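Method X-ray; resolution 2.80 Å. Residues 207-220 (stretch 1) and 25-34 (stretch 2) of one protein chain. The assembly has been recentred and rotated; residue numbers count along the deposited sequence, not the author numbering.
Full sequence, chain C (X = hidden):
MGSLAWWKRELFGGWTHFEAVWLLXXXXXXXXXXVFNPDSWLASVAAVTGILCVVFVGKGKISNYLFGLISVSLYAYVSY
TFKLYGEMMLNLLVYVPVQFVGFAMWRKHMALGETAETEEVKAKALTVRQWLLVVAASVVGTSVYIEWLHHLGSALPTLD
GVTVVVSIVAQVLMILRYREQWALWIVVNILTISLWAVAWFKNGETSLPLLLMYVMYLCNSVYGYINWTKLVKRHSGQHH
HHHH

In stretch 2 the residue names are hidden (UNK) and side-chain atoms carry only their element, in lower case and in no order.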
# COMPACT_ATOMS: atom_id res chain seq x y z
N SER C 207 -14.06 -3.68 -15.05
CA SER C 207 -15.21 -3.30 -14.24
C SER C 207 -14.80 -2.67 -12.93
O SER C 207 -14.08 -3.27 -12.14
CB SER C 207 -16.17 -4.48 -14.03
OG SER C 207 -15.82 -5.25 -12.90
N LEU C 208 -15.27 -1.46 -12.70
CA LEU C 208 -14.88 -0.72 -11.50
C LEU C 208 -15.34 -1.35 -10.18
O LEU C 208 -14.58 -1.35 -9.23
CB LEU C 208 -15.31 0.73 -11.58
CG LEU C 208 -14.24 1.66 -11.02
CD1 LEU C 208 -13.15 1.90 -12.07
CD2 LEU C 208 -14.85 2.98 -10.56
N PRO C 209 -16.58 -1.90 -10.13
CA PRO C 209 -16.99 -2.45 -8.84
C PRO C 209 -16.04 -3.54 -8.34
O PRO C 209 -15.80 -3.65 -7.13
CB PRO C 209 -18.38 -3.03 -9.13
CG PRO C 209 -18.87 -2.30 -10.32
CD PRO C 209 -17.65 -2.01 -11.14
N LEU C 210 -15.47 -4.33 -9.25
CA LEU C 210 -14.64 -5.46 -8.83
C LEU C 210 -13.15 -5.12 -8.69
O LEU C 210 -12.47 -5.65 -7.80
CB LEU C 210 -14.85 -6.68 -9.74
CG LEU C 210 -16.27 -7.27 -9.75
CD1 LEU C 210 -16.30 -8.61 -10.46
CD2 LEU C 210 -16.84 -7.39 -8.34
N LEU C 211 -12.64 -4.23 -9.55
CA LEU C 211 -11.32 -3.67 -9.35
C LEU C 211 -11.28 -2.93 -8.02
O LEU C 211 -10.32 -3.06 -7.26
CB LEU C 211 -10.93 -2.73 -10.49
CG LEU C 211 -9.63 -1.92 -10.33
CD1 LEU C 211 -8.46 -2.78 -9.84
CD2 LEU C 211 -9.28 -1.22 -11.63
N LEU C 212 -12.33 -2.16 -7.73
CA LEU C 212 -12.42 -1.48 -6.44
C LEU C 212 -12.55 -2.49 -5.32
O LEU C 212 -11.93 -2.33 -4.26
CB LEU C 212 -13.56 -0.47 -6.40
CG LEU C 212 -13.14 1.00 -6.33
CD1 LEU C 212 -14.29 1.84 -5.84
CD2 LEU C 212 -11.93 1.22 -5.44
N MSE C 213 -13.33 -3.54 -5.56
CA MSE C 213 -13.48 -4.59 -4.58
C MSE C 213 -12.13 -5.15 -4.15
O MSE C 213 -11.88 -5.29 -2.95
CB MSE C 213 -14.34 -5.71 -5.11
CG MSE C 213 -14.41 -6.78 -4.06
SE MSE C 213 -15.38 -8.30 -4.79
CE MSE C 213 -13.97 -8.95 -5.99
N TYR C 214 -11.26 -5.46 -5.11
CA TYR C 214 -9.94 -6.01 -4.77
C TYR C 214 -9.01 -5.07 -4.04
O TYR C 214 -8.11 -5.53 -3.35
CB TYR C 214 -9.25 -6.64 -5.99
CG TYR C 214 -9.63 -8.05 -6.14
CD1 TYR C 214 -8.96 -9.05 -5.46
CD2 TYR C 214 -10.76 -8.40 -6.87
CE1 TYR C 214 -9.36 -10.36 -5.54
CE2 TYR C 214 -11.17 -9.72 -6.97
CZ TYR C 214 -10.47 -10.70 -6.29
OH TYR C 214 -10.88 -12.01 -6.37
N VAL C 215 -9.23 -3.76 -4.16
CA VAL C 215 -8.51 -2.83 -3.31
C VAL C 215 -9.00 -2.93 -1.87
O VAL C 215 -8.20 -3.01 -0.95
CB VAL C 215 -8.56 -1.38 -3.82
CG1 VAL C 215 -7.86 -0.42 -2.86
CG2 VAL C 215 -7.92 -1.30 -5.18
N MSE C 216 -10.32 -3.02 -1.69
CA MSE C 216 -10.90 -3.16 -0.34
C MSE C 216 -10.51 -4.50 0.24
O MSE C 216 -10.28 -4.61 1.44
CB MSE C 216 -12.40 -2.99 -0.38
CG MSE C 216 -12.76 -1.72 -1.15
SE MSE C 216 -14.72 -1.57 -1.35
CE MSE C 216 -14.78 0.29 -1.99
N TYR C 217 -10.41 -5.51 -0.61
CA TYR C 217 -9.89 -6.81 -0.20
C TYR C 217 -8.49 -6.72 0.40
O TYR C 217 -8.21 -7.36 1.40
CB TYR C 217 -9.85 -7.78 -1.39
CG TYR C 217 -11.12 -8.54 -1.59
CD1 TYR C 217 -12.31 -8.10 -1.00
CD2 TYR C 217 -11.16 -9.69 -2.39
CE1 TYR C 217 -13.50 -8.80 -1.19
CE2 TYR C 217 -12.34 -10.39 -2.59
CZ TYR C 217 -13.51 -9.94 -1.98
OH TYR C 217 -14.70 -10.62 -2.17
N LEU C 218 -7.62 -5.94 -0.24
CA LEU C 218 -6.23 -5.81 0.18
C LEU C 218 -6.13 -5.21 1.58
O LEU C 218 -5.41 -5.73 2.45
CB LEU C 218 -5.44 -4.95 -0.82
CG LEU C 218 -3.89 -4.97 -0.96
CD1 LEU C 218 -3.39 -3.54 -1.16
CD2 LEU C 218 -3.11 -5.66 0.17
N CYS C 219 -6.85 -4.12 1.80
CA CYS C 219 -6.91 -3.53 3.12
C CYS C 219 -7.33 -4.57 4.15
O CYS C 219 -6.57 -4.88 5.08
CB CYS C 219 -7.87 -2.36 3.13
SG CYS C 219 -7.43 -1.05 1.99
N ASN C 220 -8.52 -5.14 3.94
CA ASN C 220 -9.09 -6.12 4.85
C ASN C 220 -8.16 -7.31 5.10
O ASN C 220 -8.12 -7.84 6.21
CB ASN C 220 -10.45 -6.58 4.33
CG ASN C 220 -10.93 -7.86 4.98
OD1 ASN C 220 -11.48 -7.84 6.10
ND2 ASN C 220 -10.76 -9.01 4.26
N UNK C 25 -18.18 2.01 5.32
CA UNK C 25 -17.60 2.81 4.25
C UNK C 25 -17.32 1.99 3.01
O UNK C 25 -17.38 2.52 1.90
c UNK C 25 -16.34 3.50 4.68
c UNK C 25 -15.90 4.38 3.52
c UNK C 25 -14.45 6.16 5.20
se UNK C 25 -14.04 4.86 3.80
N UNK C 26 -17.03 0.71 3.16
CA UNK C 26 -16.74 -0.12 2.00
C UNK C 26 -17.99 -0.36 1.18
O UNK C 26 -17.95 -0.34 -0.05
c UNK C 26 -13.87 -0.41 1.92
c UNK C 26 -12.48 -0.37 2.06
c UNK C 26 -16.12 -1.44 2.43
c UNK C 26 -13.96 -2.33 3.38
c UNK C 26 -12.58 -2.30 3.51
c UNK C 26 -14.62 -1.39 2.59
c UNK C 26 -11.85 -1.31 2.85
N UNK C 27 -19.10 -0.58 1.87
CA UNK C 27 -20.40 -0.77 1.22
C UNK C 27 -20.89 0.54 0.62
O UNK C 27 -21.51 0.55 -0.43
c UNK C 27 -20.99 -2.61 2.88
c UNK C 27 -21.42 -1.31 2.21
c UNK C 27 -20.78 -3.71 1.84
c UNK C 27 -21.99 -3.04 3.95
N UNK C 28 -20.59 1.65 1.29
CA UNK C 28 -20.86 2.99 0.76
C UNK C 28 -20.21 3.26 -0.59
O UNK C 28 -20.91 3.62 -1.55
N UNK C 29 -18.88 3.12 -0.67
CA UNK C 29 -18.14 3.36 -1.91
C UNK C 29 -18.67 2.45 -3.01
O UNK C 29 -18.67 2.79 -4.21
c UNK C 29 -15.84 3.43 -3.00
c UNK C 29 -16.25 5.41 -0.67
c UNK C 29 -16.06 3.91 -0.55
c UNK C 29 -16.62 3.10 -1.73
N UNK C 30 -19.15 1.29 -2.60
CA UNK C 30 -19.71 0.32 -3.50
C UNK C 30 -21.10 0.78 -3.96
O UNK C 30 -21.42 0.69 -5.15
c UNK C 30 -19.52 -2.24 -3.75
c UNK C 30 -18.39 -1.99 -4.73
n UNK C 30 -17.16 -1.87 -4.21
o UNK C 30 -18.61 -1.92 -5.94
c UNK C 30 -19.77 -1.06 -2.82
N UNK C 31 -21.90 1.29 -3.02
CA UNK C 31 -23.22 1.85 -3.33
C UNK C 31 -23.08 3.05 -4.23
O UNK C 31 -23.78 3.17 -5.24
c UNK C 31 -23.96 2.25 -2.06
N UNK C 32 -22.16 3.94 -3.88
CA UNK C 32 -21.94 5.16 -4.64
C UNK C 32 -21.42 4.88 -6.07
O UNK C 32 -21.84 5.54 -7.01
c UNK C 32 -20.58 7.28 -4.78
c UNK C 32 -21.82 6.72 -2.68
c UNK C 32 -21.05 6.16 -3.87
N UNK C 33 -20.56 3.86 -6.23
CA UNK C 33 -20.11 3.46 -7.60
C UNK C 33 -21.25 2.93 -8.49
O UNK C 33 -21.24 3.14 -9.71
c UNK C 33 -18.92 2.47 -7.57
c UNK C 33 -17.66 3.14 -8.10
c UNK C 33 -19.23 1.21 -8.36
N UNK C 34 -22.24 2.30 -7.87
CA UNK C 34 -23.39 1.73 -8.58
C UNK C 34 -24.49 2.77 -8.86
O UNK C 34 -25.15 2.72 -9.91
c UNK C 34 -28.09 -0.31 -8.59
c UNK C 34 -25.41 0.25 -8.08
c UNK C 34 -27.74 0.61 -7.60
c UNK C 34 -26.41 0.89 -7.35
c UNK C 34 -27.10 -0.96 -9.31
c UNK C 34 -23.96 0.54 -7.80
c UNK C 34 -25.76 -0.68 -9.05

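Position 25 carries three carbons and a selenium in an unbranched chain, two carbons before the heavy atom and one beyond it. That is selenomethionine, Met25. Its CB points sideways and its end leads away, so nothing on stretch 1 is touched.

Position 26 has one carbon followed by a ring of six carbons with no heteroatom, the pattern of phenylalanine: Phe26. It points toward the partner helix and meets the selenomethionine Met216. Met216 CB sits over one face, 3.6 Å from the centroid of the Phe26 ring and 12° off the normal, a CH-pi contact; Met216 CG lies 3.5 Å from Phe26 CE1. The selenium approaches obliquely, with Met216 SE 4.3 Å from the centroid of the Phe26 ring. At the ring edge, Cys219 CB is 4.1 Å from Phe26 CZ. One flat side chain thus serves two neighbours, one by its face and one by its rim.

Position 27 holds four carbons forked at the second, which is leucine. Leu27 starts away from stretch 1, and although its end comes nearer, it makes no contact.

Position 28 has backbone atoms alone, hence glycine. Nothing of stretch 1 lies within 5.5 Å of where a CB on Gly28 would stand, so this contact does not explain the bare backbone.

Position 29 shows four carbons forked at the first, one arm two carbons long: isoleucine. The beta branch of Ile29 keeps carbon close to the backbone, and that is where stretch 1 packs: Met216 CE is 3.4 Å from Ile29 CB, and Leu212 CD1 is 3.6 Å from Ile29 CG2.

Position 30 has three carbons, the third bearing one oxygen and one nitrogen, a chain of glutamine length. Gln30 leaves its helix sideways, but its end comes nearer. Gln30 OE1 is 3.4 Å from Pro209 CB, and Gln30 NE2 is 3.8 Å from Met216 SE. The amide makes no hydrogen bond to stretch 1; here it fills space.

Position 31 has a single carbon, so alanine; Ala31 is out of reach. Position 32 has one carbon carrying two more, a valine, and Val32 is equally out of reach.

Position 33 repeats that three-carbon fork, but points toward stretch 1. Val33 CG2 is 3.7 Å from Leu208 CD2, while Val33 CG1 is 4.0 Å from Pro209 CG, so its two methyls reach different neighbours.

Position 34 again has one carbon and a six-carbon ring. Phe34 swings its ring away and touches nothing on stretch 1.

The contact works by antiparallel packing: the helix axes run at 165° and approach to 10.3 Å. Phe26 faces Met216, and Gln30, one turn further along its own helix, faces Pro209, two turns back on the partner; Ile29 and Val33 pack against Leu212. Positions 26, 29, 30 and 33 follow the three-and-four spacing of one helical face. With no hydrogen bond across, close apolar fit does the joining.

Stretch 2 25-34: MFLGIQAVVF
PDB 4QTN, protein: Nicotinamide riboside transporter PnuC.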